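Local structure of Exo-beta-1,3-glucanase (Streptomyces sp. SirexAA-E, 4PEY) at residues A112-L117 and F134-V139; Y55-K60 and T75-L80; G155-D160 and Y176-S181; L143-D148 and G165-Y170. The protein hydrolyses laminarin and laminarioligosaccharides from their non-reducing ends, giving glucose and laminaribiose as end products. The protein carries 1 engineered substitution. All blocks are in the same frame, centred on the assembly; numbering follows the deposited sequence.

All four contacts join parallel strands on successive coils of one beta-helix, yet their chemistry follows the face on which each lies. Contacts 1 and 3 are almost entirely buried and contact 2 largely so. In each, one row of side chains fills the interior while the other turns outward. That outer row is mostly apolar with one bridging water in contact 2, carries charged side chains in contact 1, and has tyrosines with an arginine in contact 3. Contact 4 is the mixed case, apolar within and fringed by exposed residues beside the bound glucan. Contacts 1 and 4 share strand 138-144. The strands of contact 1 lie between those of contacts 2 and 3, and Leu143 of contact 4 packs against both Phe134 and Ile158.

Contact 1: residues A112-L117 and F134-V139; sequences AENLAL and FRRMHV
Met137 illustrates how one flexible side chain can fill the inside of a beta-helix corner, its terminal CE reaching Leu117, Leu115 and Ala112 together. The chain is bent at both chi2 and chi3 (each -70°), and the second bend turns CE toward the neighbouring coil. There CE lies 3.7 Å from Leu117 CD1, 3.9 Å from Leu115 CB and 4.1 Å from Ala112 CB. The sulphur is engaged too: Leu115 N makes a weak, bent hydrogen bond to Met137 SD at 3.7 Å. Within its own segment, Met137 CG rests over one face of the Phe134 ring, displaced toward the rim, and Phe134 CD1 touches Ala112 CB in turn. An alanine here would remove CG, SD and CE, and would probably open a gap among Ala112, Leu115 and Leu117 while leaving Leu115 N without its weak acceptor.

The backbones run parallel on both sides of the bend. Arg135 N donates to Ala112 O at 3.0 Å before it, and Leu117 N to His138 O at 2.7 Å after it. At the bend itself Asn114 and Arg136 both take left-handed helical backbone angles, and their side chains lie side by side, pointing the same way.

Outside the pair, Asn114 ND2 reaches Gly79 O and Gly81 O, while Glu113 and Arg135 form salt bridges with Lys222 and Asp370. Strands 110-113 and 134-135 sit between strands 75-79 and 157-159, and beyond the corner Leu115 and Leu117 pack on strand 87-94.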
loop_
_atom_site.group_PDB
_atom_site.type_symbol
_atom_site.label_atom_id
_atom_site.label_comp_id
_atom_site.label_asym_id
_atom_site.label_seq_id
_atom_site.Cartn_x
_atom_site.Cartn_y
_atom_site.Cartn_z
ATOM N N ALA A 112 7.987 -8.300 -0.119
ATOM C CA ALA A 112 8.263 -9.740 -0.045
ATOM C C ALA A 112 7.003 -10.501 -0.402
ATOM O O ALA A 112 5.925 -10.160 0.084
ATOM C CB ALA A 112 8.738 -10.144 1.351
ATOM N N GLU A 113 7.134 -11.525 -1.240
ATOM C CA GLU A 113 5.979 -12.317 -1.655
ATOM C C GLU A 113 6.329 -13.772 -1.982
ATOM O O GLU A 113 7.371 -14.058 -2.561
ATOM C CB GLU A 113 5.308 -11.651 -2.870
ATOM C CG GLU A 113 4.030 -12.321 -3.372
ATOM C CD GLU A 113 3.287 -11.469 -4.391
ATOM O OE1 GLU A 113 3.946 -10.743 -5.179
ATOM O OE2 GLU A 113 2.036 -11.518 -4.407
ATOM N N ASN A 114 5.443 -14.688 -1.603
ATOM C CA ASN A 114 5.469 -16.056 -2.141
ATOM C C ASN A 114 6.732 -16.842 -1.783
ATOM O O ASN A 114 7.313 -17.542 -2.622
ATOM C CB ASN A 114 5.278 -16.016 -3.670
ATOM C CG ASN A 114 4.842 -17.360 -4.245
ATOM O OD1 ASN A 114 4.165 -18.142 -3.575
ATOM N ND2 ASN A 114 5.223 -17.628 -5.495
ATOM N N LEU A 115 7.128 -16.732 -0.520
ATOM C CA LEU A 115 8.265 -17.469 0.026
ATOM C C LEU A 115 7.897 -18.120 1.346
ATOM O O LEU A 115 7.066 -17.592 2.096
ATOM C CB LEU A 115 9.468 -16.545 0.256
ATOM C CG LEU A 115 10.143 -15.906 -0.954
ATOM C CD1 LEU A 115 10.976 -14.721 -0.519
ATOM C CD2 LEU A 115 11.010 -16.930 -1.665
ATOM N N ALA A 116 8.539 -19.249 1.641
ATOM C CA ALA A 116 8.507 -19.815 2.989
ATOM C C ALA A 116 9.842 -19.520 3.675
ATOM O O ALA A 116 10.907 -19.664 3.060
ATOM C CB ALA A 116 8.234 -21.315 2.952
ATOM N N LEU A 117 9.781 -19.074 4.929
ATOM C CA LEU A 117 10.982 -18.689 5.672
ATOM C C LEU A 117 11.160 -19.544 6.921
ATOM O O LEU A 117 10.214 -19.748 7.691
ATOM C CB LEU A 117 10.926 -17.217 6.083
ATOM C CG LEU A 117 10.640 -16.203 4.982
ATOM C CD1 LEU A 117 10.605 -14.807 5.588
ATOM C CD2 LEU A 117 11.679 -16.280 3.870
ATOM N N PHE A 134 3.859 -7.478 2.538
ATOM C CA PHE A 134 4.298 -8.810 2.927
ATOM C C PHE A 134 3.117 -9.724 2.570
ATOM O O PHE A 134 2.123 -9.775 3.306
ATOM C CB PHE A 134 4.626 -8.799 4.428
ATOM C CG PHE A 134 5.415 -9.984 4.944
ATOM C CD1 PHE A 134 6.803 -9.972 4.931
ATOM C CD2 PHE A 134 4.768 -11.057 5.552
ATOM C CE1 PHE A 134 7.544 -11.033 5.455
ATOM C CE2 PHE A 134 5.502 -12.116 6.089
ATOM C CZ PHE A 134 6.891 -12.104 6.028
ATOM N N ARG A 135 3.200 -10.389 1.415
ATOM C CA ARG A 135 2.078 -11.164 0.859
ATOM C C ARG A 135 2.414 -12.622 0.594
ATOM O O ARG A 135 3.512 -12.927 0.148
ATOM C CB ARG A 135 1.609 -10.573 -0.475
ATOM C CG ARG A 135 0.973 -9.198 -0.424
ATOM C CD ARG A 135 0.616 -8.744 -1.844
ATOM N NE ARG A 135 0.061 -7.390 -1.886
ATOM C CZ ARG A 135 -1.223 -7.082 -1.731
ATOM N NH1 ARG A 135 -2.126 -8.037 -1.508
ATOM N NH2 ARG A 135 -1.600 -5.804 -1.782
ATOM N N ARG A 136 1.457 -13.512 0.832
ATOM C CA ARG A 136 1.603 -14.920 0.446
ATOM C C ARG A 136 2.907 -15.495 1.000
ATOM O O ARG A 136 3.637 -16.202 0.307
ATOM C CB ARG A 136 1.542 -15.068 -1.089
ATOM C CG ARG A 136 1.124 -16.444 -1.601
ATOM C CD ARG A 136 1.207 -16.507 -3.136
ATOM N NE ARG A 136 0.819 -17.810 -3.677
ATOM C CZ ARG A 136 -0.433 -18.160 -3.950
ATOM N NH1 ARG A 136 -0.698 -19.363 -4.444
ATOM N NH2 ARG A 136 -1.419 -17.303 -3.729
ATOM N N MET A 137 3.187 -15.187 2.263
ATOM C CA MET A 137 4.392 -15.665 2.931
ATOM C C MET A 137 4.052 -16.767 3.921
ATOM O O MET A 137 2.998 -16.729 4.563
ATOM C CB MET A 137 5.091 -14.512 3.669
ATOM C CG MET A 137 5.539 -13.375 2.757
ATOM S SD MET A 137 6.922 -13.796 1.667
ATOM C CE MET A 137 8.276 -13.927 2.837
ATOM N N HIS A 138 4.962 -17.727 4.080
ATOM C CA HIS A 138 4.847 -18.703 5.155
ATOM C C HIS A 138 6.051 -18.581 6.070
ATOM O O HIS A 138 7.150 -18.987 5.698
ATOM C CB HIS A 138 4.752 -20.141 4.631
ATOM C CG HIS A 138 4.533 -21.150 5.718
ATOM N ND1 HIS A 138 4.841 -22.488 5.574
ATOM C CD2 HIS A 138 4.058 -21.007 6.979
ATOM C CE1 HIS A 138 4.542 -23.128 6.693
ATOM N NE2 HIS A 138 4.076 -22.248 7.565
ATOM N N VAL A 139 5.853 -18.028 7.265
ATOM C CA VAL A 139 6.960 -17.915 8.212
ATOM C C VAL A 139 6.880 -19.064 9.206
ATOM O O VAL A 139 5.922 -19.162 9.985
ATOM C CB VAL A 139 6.958 -16.568 8.964
ATOM C CG1 VAL A 139 8.183 -16.479 9.867
ATOM C CG2 VAL A 139 6.943 -15.405 7.972
#

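Contact 2: residues Y55-K60 and T75-L80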
loop_
_atom_site.group_PDB
_atom_site.type_symbol
_atom_site.label_atom_id
_atom_site.label_comp_id
_atom_site.label_asym_id
_atom_site.label_seq_id
_atom_site.Cartn_x
_atom_site.Cartn_y
_atom_site.Cartn_z
ATOM N N TYR A 55 15.288 -2.895 -8.331
ATOM C CA TYR A 55 15.696 -4.300 -8.393
ATOM C C TYR A 55 14.584 -5.251 -8.017
ATOM O O TYR A 55 13.891 -5.028 -7.013
ATOM C CB TYR A 55 16.875 -4.578 -7.455
ATOM C CG TYR A 55 18.125 -3.805 -7.753
ATOM C CD1 TYR A 55 18.342 -2.559 -7.178
ATOM C CD2 TYR A 55 19.100 -4.325 -8.588
ATOM C CE1 TYR A 55 19.484 -1.849 -7.438
ATOM C CE2 TYR A 55 20.254 -3.621 -8.853
ATOM C CZ TYR A 55 20.439 -2.386 -8.274
ATOM O OH TYR A 55 21.589 -1.677 -8.534
ATOM N N ALA A 56 14.450 -6.336 -8.784
ATOM C CA ALA A 56 13.604 -7.458 -8.375
ATOM C C ALA A 56 14.475 -8.685 -8.188
ATOM O O ALA A 56 15.256 -9.035 -9.076
ATOM C CB ALA A 56 12.502 -7.736 -9.398
ATOM N N LEU A 57 14.352 -9.322 -7.025
ATOM C CA LEU A 57 15.068 -10.560 -6.718
ATOM C C LEU A 57 14.058 -11.701 -6.787
ATOM O O LEU A 57 13.081 -11.720 -6.036
ATOM C CB LEU A 57 15.720 -10.501 -5.332
ATOM C CG LEU A 57 16.493 -9.217 -5.004
ATOM C CD1 LEU A 57 16.984 -9.237 -3.560
ATOM C CD2 LEU A 57 17.650 -9.017 -5.983
ATOM N N MET A 58 14.281 -12.643 -7.697
ATOM C CA MET A 58 13.330 -13.722 -7.943
ATOM C C MET A 58 13.990 -15.071 -7.730
ATOM O O MET A 58 15.062 -15.324 -8.269
ATOM C CB MET A 58 12.776 -13.629 -9.367
ATOM C CG MET A 58 11.826 -12.464 -9.585
ATOM S SD MET A 58 10.248 -12.793 -8.790
ATOM C CE MET A 58 9.249 -11.448 -9.411
ATOM N N PHE A 59 13.345 -15.934 -6.959
ATOM C CA PHE A 59 13.929 -17.224 -6.618
ATOM C C PHE A 59 13.115 -18.388 -7.170
ATOM O O PHE A 59 11.929 -18.534 -6.854
ATOM C CB PHE A 59 14.061 -17.339 -5.094
ATOM C CG PHE A 59 15.116 -16.437 -4.510
ATOM C CD1 PHE A 59 14.905 -15.066 -4.394
ATOM C CD2 PHE A 59 16.326 -16.960 -4.082
ATOM C CE1 PHE A 59 15.889 -14.239 -3.868
ATOM C CE2 PHE A 59 17.302 -16.147 -3.553
ATOM C CZ PHE A 59 17.089 -14.782 -3.448
ATOM N N LYS A 60 13.756 -19.208 -8.001
ATOM C CA LYS A 60 13.107 -20.396 -8.561
ATOM C C LYS A 60 12.769 -21.388 -7.450
ATOM O O LYS A 60 13.428 -21.411 -6.401
ATOM C CB LYS A 60 13.997 -21.066 -9.612
ATOM C CG LYS A 60 14.333 -20.185 -10.799
ATOM C CD LYS A 60 15.007 -20.984 -11.908
ATOM C CE LYS A 60 15.187 -20.132 -13.149
ATOM N NZ LYS A 60 15.700 -20.924 -14.305
ATOM N N THR A 75 13.494 -2.564 -3.671
ATOM C CA THR A 75 13.868 -3.947 -3.882
ATOM C C THR A 75 12.658 -4.827 -3.584
ATOM O O THR A 75 12.093 -4.746 -2.495
ATOM C CB THR A 75 15.063 -4.350 -2.984
ATOM O OG1 THR A 75 16.177 -3.486 -3.258
ATOM C CG2 THR A 75 15.475 -5.769 -3.257
ATOM N N SER A 76 12.244 -5.637 -4.559
ATOM C CA SER A 76 11.242 -6.667 -4.316
ATOM C C SER A 76 11.941 -8.013 -4.227
ATOM O O SER A 76 12.950 -8.243 -4.901
ATOM C CB SER A 76 10.179 -6.703 -5.423
ATOM O OG SER A 76 10.755 -6.972 -6.691
ATOM N N ILE A 77 11.413 -8.904 -3.394
ATOM C CA ILE A 77 11.930 -10.269 -3.360
ATOM C C ILE A 77 10.751 -11.224 -3.373
ATOM O O ILE A 77 9.735 -10.980 -2.722
ATOM C CB ILE A 77 12.854 -10.516 -2.132
ATOM C CG1 ILE A 77 13.490 -11.906 -2.206
ATOM C CG2 ILE A 77 12.110 -10.305 -0.814
ATOM C CD1 ILE A 77 14.650 -12.079 -1.245
ATOM N N ALA A 78 10.861 -12.286 -4.157
ATOM C CA ALA A 78 9.757 -13.227 -4.276
ATOM C C ALA A 78 10.207 -14.602 -4.735
ATOM O O ALA A 78 11.252 -14.755 -5.376
ATOM C CB ALA A 78 8.696 -12.684 -5.244
ATOM N N GLY A 79 9.390 -15.595 -4.405
ATOM C CA GLY A 79 9.545 -16.935 -4.942
ATOM C C GLY A 79 8.735 -17.109 -6.216
ATOM O O GLY A 79 7.804 -16.345 -6.494
ATOM N N LEU A 80 9.091 -18.132 -6.983
ATOM C CA LEU A 80 8.488 -18.377 -8.286
ATOM C C LEU A 80 7.727 -19.705 -8.335
ATOM O O LEU A 80 7.479 -20.245 -9.407
ATOM C CB LEU A 80 9.565 -18.345 -9.376
ATOM C CG LEU A 80 10.205 -16.986 -9.676
ATOM C CD1 LEU A 80 11.481 -17.153 -10.516
ATOM C CD2 LEU A 80 9.207 -16.057 -10.378
HETATM O O HOH W 1 10.764 -9.689 -6.842
#
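Leu57 O receives Ala78 N from the neighbouring strand at 3.0 Å and a water hydrogen at 3.2 Å, the CA of Ile77 adding a CA-H...O contact. The same water is hydrogen-bonded to Ser76 OG at 2.7 Å, so it bridges the two strands on the face that carries Ala56, Met58, Ser76 and Ala78. With chi1 at 60°, Ser76 OG lies between its own backbone N and carbonyl carbon, a placement that also sets it 3.3 Å from Ala56 CB. The shortest direct backbone bond is Leu57 N to Ser76 O, 2.8 Å. Together with the other backbone bonds of 55-59 and 75-79 it makes a regular parallel ladder, the strand axes 4.6 Å apart and 13° from parallel; the final rung, from Leu80 N to Phe59 O, is weak.

The opposite face is mainly apolar where the strands touch. Phe59 CE1 meets Ile77 CD1 at 3.6 Å, the two side chains crossing obliquely, while the rim of the same ring turns toward Ala78 O near the ring plane. Leu57 CD1 packs on Thr75 CG2 at 3.8 Å. Just past the strand ends, Leu80 leans across to the other segment, its CB and CG close to Phe59 O and its CD1 beside Met58 CB.

Phe59 continues inward, stacked on Phe27 and edge-to-face with Phe89 and Tyr64. On the water side, Ser76 OG also accepts a weak bond from Gly311 N. The chemistry therefore divides by face: dispersion and aromatic contacts fill the interior, whereas the outer row, though largely apolar, admits a hydroxyl that holds a water, and the water adds a hydrogen bond to Leu57 O, a carbonyl already used by the ladder.

Contact 3: residues G155-D160 and Y176-S181; sequences GGYIAD and YTRDSS
Tyr157, Ile158 and Ala159 pair in parallel with Tyr176, Thr177 and Arg178, forming a buried ladder between successive coils of the beta-helix that ends at a corner. Ile158 offers both its backbone groups: Ile158 N donates to Tyr176 O at 3.0 Å, and Ile158 O accepts from Arg178 N at 2.9 Å.

On one face Tyr157 and Tyr176 lie side by side, and Tyr157 CD1 comes to the edge of the Tyr176 ring, 3.8 Å from CD2. Further along that face the guanidinium of Arg178 spreads flat over Ala159, whose CB sits 3.8 Å above the centre of its plane. Arg178 CG takes the crowded position between backbone N and carbonyl carbon (chi1 74°), and the chain then runs extended. Its NH1 forms a 2.8 Å salt bridge with Asp179 OD2 and a second with Glu221, while NH2 meets Asp397, which also binds the Tyr157 hydroxyl. A methionine in its place would probably leave Asp179, Glu221 and Asp397 without the charge they share here and take the flat guanidinium from over Ala159 CB.

At the corner Arg178 O accepts twice, from Asp160 N at 3.2 Å and from Ser180 OG at 2.8 Å, the hydroxyl standing above the carbonyl plane. Asp160 and Asp179 both adopt left-handed helical backbone angles there. Such stacked parallel strands, bending at matching places coil after coil, typify the right-handed parallel beta-helix of glycoside hydrolase family 55.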
loop_
_atom_site.group_PDB
_atom_site.type_symbol
_atom_site.label_atom_id
_atom_site.label_comp_id
_atom_site.label_asym_id
_atom_site.label_seq_id
_atom_site.Cartn_x
_atom_site.Cartn_y
_atom_site.Cartn_z
ATOM N N GLY A 155 4.301 0.992 10.100
ATOM C CA GLY A 155 3.782 0.125 9.049
ATOM C C GLY A 155 2.260 0.090 9.082
ATOM O O GLY A 155 1.638 0.999 9.632
ATOM N N GLY A 156 1.633 -0.930 8.501
ATOM C CA GLY A 156 2.280 -2.000 7.775
ATOM C C GLY A 156 1.171 -2.880 7.223
ATOM O O GLY A 156 -0.009 -2.691 7.554
ATOM N N TYR A 157 1.536 -3.850 6.397
ATOM C CA TYR A 157 0.541 -4.613 5.649
ATOM C C TYR A 157 0.956 -6.069 5.472
ATOM O O TYR A 157 1.995 -6.349 4.885
ATOM C CB TYR A 157 0.310 -3.950 4.280
ATOM C CG TYR A 157 -0.691 -4.658 3.390
ATOM C CD1 TYR A 157 -2.040 -4.304 3.405
ATOM C CD2 TYR A 157 -0.286 -5.683 2.537
ATOM C CE1 TYR A 157 -2.965 -4.963 2.591
ATOM C CE2 TYR A 157 -1.195 -6.343 1.719
ATOM C CZ TYR A 157 -2.533 -5.985 1.752
ATOM O OH TYR A 157 -3.429 -6.636 0.932
ATOM N N ILE A 158 0.147 -6.988 6.000
ATOM C CA ILE A 158 0.322 -8.423 5.755
ATOM C C ILE A 158 -0.961 -8.977 5.143
ATOM O O ILE A 158 -2.056 -8.710 5.651
ATOM C CB ILE A 158 0.647 -9.206 7.059
ATOM C CG1 ILE A 158 2.026 -8.817 7.604
ATOM C CG2 ILE A 158 0.572 -10.727 6.816
ATOM C CD1 ILE A 158 2.241 -9.207 9.069
ATOM N N ALA A 159 -0.836 -9.727 4.051
ATOM C CA ALA A 159 -1.997 -10.388 3.454
ATOM C C ALA A 159 -1.672 -11.802 3.020
ATOM O O ALA A 159 -0.553 -12.095 2.605
ATOM C CB ALA A 159 -2.528 -9.601 2.265
ATOM N N ASP A 160 -2.676 -12.668 3.118
ATOM C CA ASP A 160 -2.609 -14.024 2.579
ATOM C C ASP A 160 -1.380 -14.778 3.074
ATOM O O ASP A 160 -0.768 -15.536 2.327
ATOM C CB ASP A 160 -2.640 -13.998 1.039
ATOM C CG ASP A 160 -3.159 -15.300 0.452
ATOM O OD1 ASP A 160 -3.812 -16.039 1.208
ATOM O OD2 ASP A 160 -2.930 -15.595 -0.746
ATOM N N TYR A 176 -2.138 -3.409 9.577
ATOM C CA TYR A 176 -3.277 -4.108 8.980
ATOM C C TYR A 176 -2.875 -5.501 8.514
ATOM O O TYR A 176 -1.886 -5.666 7.800
ATOM C CB TYR A 176 -3.867 -3.325 7.797
ATOM C CG TYR A 176 -5.044 -4.027 7.135
ATOM C CD1 TYR A 176 -6.138 -4.462 7.888
ATOM C CD2 TYR A 176 -5.063 -4.259 5.762
ATOM C CE1 TYR A 176 -7.216 -5.099 7.283
ATOM C CE2 TYR A 176 -6.142 -4.893 5.149
ATOM C CZ TYR A 176 -7.212 -5.306 5.911
ATOM O OH TYR A 176 -8.272 -5.931 5.290
ATOM N N THR A 177 -3.655 -6.497 8.919
ATOM C CA THR A 177 -3.451 -7.876 8.496
ATOM C C THR A 177 -4.766 -8.383 7.928
ATOM O O THR A 177 -5.809 -8.230 8.582
ATOM C CB THR A 177 -3.017 -8.785 9.680
ATOM O OG1 THR A 177 -1.905 -8.198 10.367
ATOM C CG2 THR A 177 -2.655 -10.201 9.207
ATOM N N ARG A 178 -4.752 -8.973 6.732
ATOM C CA ARG A 178 -5.981 -9.614 6.250
ATOM C C ARG A 178 -5.769 -11.009 5.694
ATOM O O ARG A 178 -4.700 -11.343 5.170
ATOM C CB ARG A 178 -6.705 -8.760 5.201
ATOM C CG ARG A 178 -6.080 -8.706 3.844
ATOM C CD ARG A 178 -7.097 -8.322 2.724
ATOM N NE ARG A 178 -6.388 -8.331 1.449
ATOM C CZ ARG A 178 -6.066 -9.437 0.776
ATOM N NH1 ARG A 178 -6.450 -10.633 1.216
ATOM N NH2 ARG A 178 -5.359 -9.347 -0.341
ATOM N N ASP A 179 -6.805 -11.826 5.871
ATOM C CA ASP A 179 -6.943 -13.120 5.206
ATOM C C ASP A 179 -5.681 -13.953 5.378
ATOM O O ASP A 179 -5.016 -14.328 4.416
ATOM C CB ASP A 179 -7.304 -12.892 3.739
ATOM C CG ASP A 179 -8.578 -12.077 3.594
ATOM O OD1 ASP A 179 -9.370 -12.067 4.562
ATOM O OD2 ASP A 179 -8.788 -11.440 2.545
ATOM N N SER A 180 -5.373 -14.211 6.643
ATOM C CA SER A 180 -4.106 -14.799 7.053
ATOM C C SER A 180 -4.323 -15.729 8.237
ATOM O O SER A 180 -5.443 -15.875 8.733
ATOM C CB SER A 180 -3.098 -13.699 7.434
ATOM O OG SER A 180 -2.671 -12.935 6.311
ATOM N N SER A 181 -3.240 -16.345 8.685
ATOM C CA SER A 181 -3.231 -17.176 9.877
ATOM C C SER A 181 -2.022 -16.793 10.721
ATOM O O SER A 181 -0.915 -16.704 10.199
ATOM C CB SER A 181 -3.177 -18.658 9.494
ATOM O OG SER A 181 -2.941 -19.481 10.621
#

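Contact 4: residues L143-D148 and G165-Y170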
loop_
_atom_site.group_PDB
_atom_site.type_symbol
_atom_site.label_atom_id
_atom_site.label_comp_id
_atom_site.label_asym_id
_atom_site.label_seq_id
_atom_site.Cartn_x
_atom_site.Cartn_y
_atom_site.Cartn_z
ATOM N N LEU A 143 7.441 -13.560 13.747
ATOM C CA LEU A 143 7.675 -12.419 12.878
ATOM C C LEU A 143 7.740 -11.164 13.740
ATOM O O LEU A 143 6.750 -10.780 14.365
ATOM C CB LEU A 143 6.569 -12.313 11.819
ATOM C CG LEU A 143 6.688 -11.191 10.784
ATOM C CD1 LEU A 143 7.916 -11.381 9.885
ATOM C CD2 LEU A 143 5.415 -11.095 9.945
ATOM N N ASN A 144 8.922 -10.555 13.794
ATOM C CA ASN A 144 9.156 -9.324 14.546
ATOM C C ASN A 144 9.036 -8.136 13.603
ATOM O O ASN A 144 9.778 -8.049 12.626
ATOM C CB ASN A 144 10.548 -9.366 15.200
ATOM C CG ASN A 144 10.821 -8.185 16.124
ATOM O OD1 ASN A 144 10.093 -7.191 16.144
ATOM N ND2 ASN A 144 11.899 -8.293 16.890
ATOM N N LEU A 145 8.107 -7.224 13.883
ATOM C CA LEU A 145 7.874 -6.084 13.001
ATOM C C LEU A 145 8.625 -4.827 13.431
ATOM O O LEU A 145 8.500 -3.775 12.798
ATOM C CB LEU A 145 6.376 -5.775 12.924
ATOM C CG LEU A 145 5.483 -6.956 12.539
ATOM C CD1 LEU A 145 4.018 -6.513 12.499
ATOM C CD2 LEU A 145 5.915 -7.529 11.194
ATOM N N ALA A 146 9.412 -4.933 14.495
ATOM C CA ALA A 146 10.070 -3.758 15.064
ATOM C C ALA A 146 11.570 -3.759 14.781
ATOM O O ALA A 146 12.189 -4.818 14.701
ATOM C CB ALA A 146 9.812 -3.685 16.577
ATOM N N PRO A 147 12.164 -2.568 14.631
ATOM C CA PRO A 147 13.614 -2.517 14.427
ATOM C C PRO A 147 14.345 -2.979 15.680
ATOM O O PRO A 147 13.775 -2.927 16.776
ATOM C CB PRO A 147 13.876 -1.032 14.140
ATOM C CG PRO A 147 12.751 -0.317 14.828
ATOM C CD PRO A 147 11.557 -1.225 14.655
ATOM N N ASP A 148 15.579 -3.443 15.516
ATOM C CA ASP A 148 16.399 -3.798 16.661
ATOM C C ASP A 148 16.550 -2.556 17.525
ATOM O O ASP A 148 16.972 -1.506 17.036
ATOM C CB ASP A 148 17.759 -4.330 16.207
ATOM C CG ASP A 148 18.519 -5.020 17.314
ATOM O OD1 ASP A 148 17.939 -5.251 18.396
ATOM O OD2 ASP A 148 19.700 -5.349 17.093
ATOM N N GLY A 165 4.269 -18.923 14.322
ATOM C CA GLY A 165 4.455 -18.448 15.679
ATOM C C GLY A 165 3.788 -17.107 15.908
ATOM O O GLY A 165 2.753 -16.801 15.305
ATOM N N GLU A 166 4.381 -16.302 16.786
ATOM C CA GLU A 166 3.794 -15.028 17.172
ATOM C C GLU A 166 4.264 -13.880 16.289
ATOM O O GLU A 166 5.452 -13.781 15.966
ATOM C CB GLU A 166 4.123 -14.710 18.633
ATOM C CG GLU A 166 3.508 -13.405 19.096
ATOM C CD GLU A 166 3.832 -13.065 20.533
ATOM O OE1 GLU A 166 4.837 -12.363 20.771
ATOM O OE2 GLU A 166 3.071 -13.486 21.422
ATOM N N VAL A 167 3.329 -13.016 15.894
ATOM C CA VAL A 167 3.683 -11.727 15.307
ATOM C C VAL A 167 3.847 -10.718 16.433
ATOM O O VAL A 167 2.924 -10.522 17.229
ATOM C CB VAL A 167 2.610 -11.222 14.316
ATOM C CG1 VAL A 167 3.028 -9.880 13.717
ATOM C CG2 VAL A 167 2.386 -12.257 13.225
ATOM N N GLY A 168 5.022 -10.094 16.507
ATOM C CA GLY A 168 5.313 -9.115 17.545
ATOM C C GLY A 168 5.507 -7.722 16.975
ATOM O O GLY A 168 6.544 -7.425 16.388
ATOM N N PRO A 169 4.495 -6.848 17.125
ATOM C CA PRO A 169 4.673 -5.494 16.579
ATOM C C PRO A 169 5.605 -4.621 17.414
ATOM O O PRO A 169 6.280 -3.751 16.849
ATOM C CB PRO A 169 3.250 -4.921 16.586
ATOM C CG PRO A 169 2.336 -6.144 16.623
ATOM C CD PRO A 169 3.092 -7.133 17.473
ATOM N N TYR A 170 5.633 -4.854 18.728
ATOM C CA TYR A 170 6.378 -4.029 19.683
ATOM C C TYR A 170 6.087 -2.543 19.490
ATOM O O TYR A 170 4.996 -2.094 19.815
ATOM C CB TYR A 170 7.875 -4.324 19.592
ATOM C CG TYR A 170 8.196 -5.768 19.944
ATOM C CD1 TYR A 170 8.225 -6.195 21.269
ATOM C CD2 TYR A 170 8.457 -6.704 18.953
ATOM C CE1 TYR A 170 8.507 -7.516 21.595
ATOM C CE2 TYR A 170 8.735 -8.023 19.267
ATOM C CZ TYR A 170 8.760 -8.426 20.589
ATOM O OH TYR A 170 9.044 -9.742 20.897
#
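Leu145 and Val167 form the close-packed inner side of this contact, with Leu145 CD1 3.7 Å from Val167 CG1. The side chain of Leu143 points to the same face, its CB less closely set against Val167 CG2. The backbone is bonded just as regularly here. Leu143 O accepts from Gly168 N at 2.8 Å, and Gly168 O accepts from Leu145 N at 3.0 Å in an almost straight bond (177° at the hydrogen). Gly168 suits this place: a CB on it would run into Tyr170 CE2.

Beyond Gly168 the ladder gives way to turns, and the outer side, nearer to solvent, touches at a few points. Tyr170 is exposed, and its side chain crosses that of Asn144 at about a right angle. Asn144 OD1 lies at the edge of the ring, 3.3 Å from Tyr170 CD2. That oxygen is also committed within its own segment, accepting from Ala146 N at 2.9 Å in an Asx turn. With CG anti to the backbone N (chi1 -174°) and OD1 tied to the turn, the amide is probably held in place beside the ring. Ala146 closes the far end, its CB 3.6 Å from Tyr170 CB, while Glu166 at the other end faces solvent.

The turn leads to Asp148, which touches a bound glucose unit, and Tyr170 meets the ring of the substrate-binding Tyr150. Strand 138-144 is flanked by strand 123-125 on one side and by strand 162-168 on the other, and the next coil follows as strand 184-185, where Trp185 packs on Val167 and Pro169.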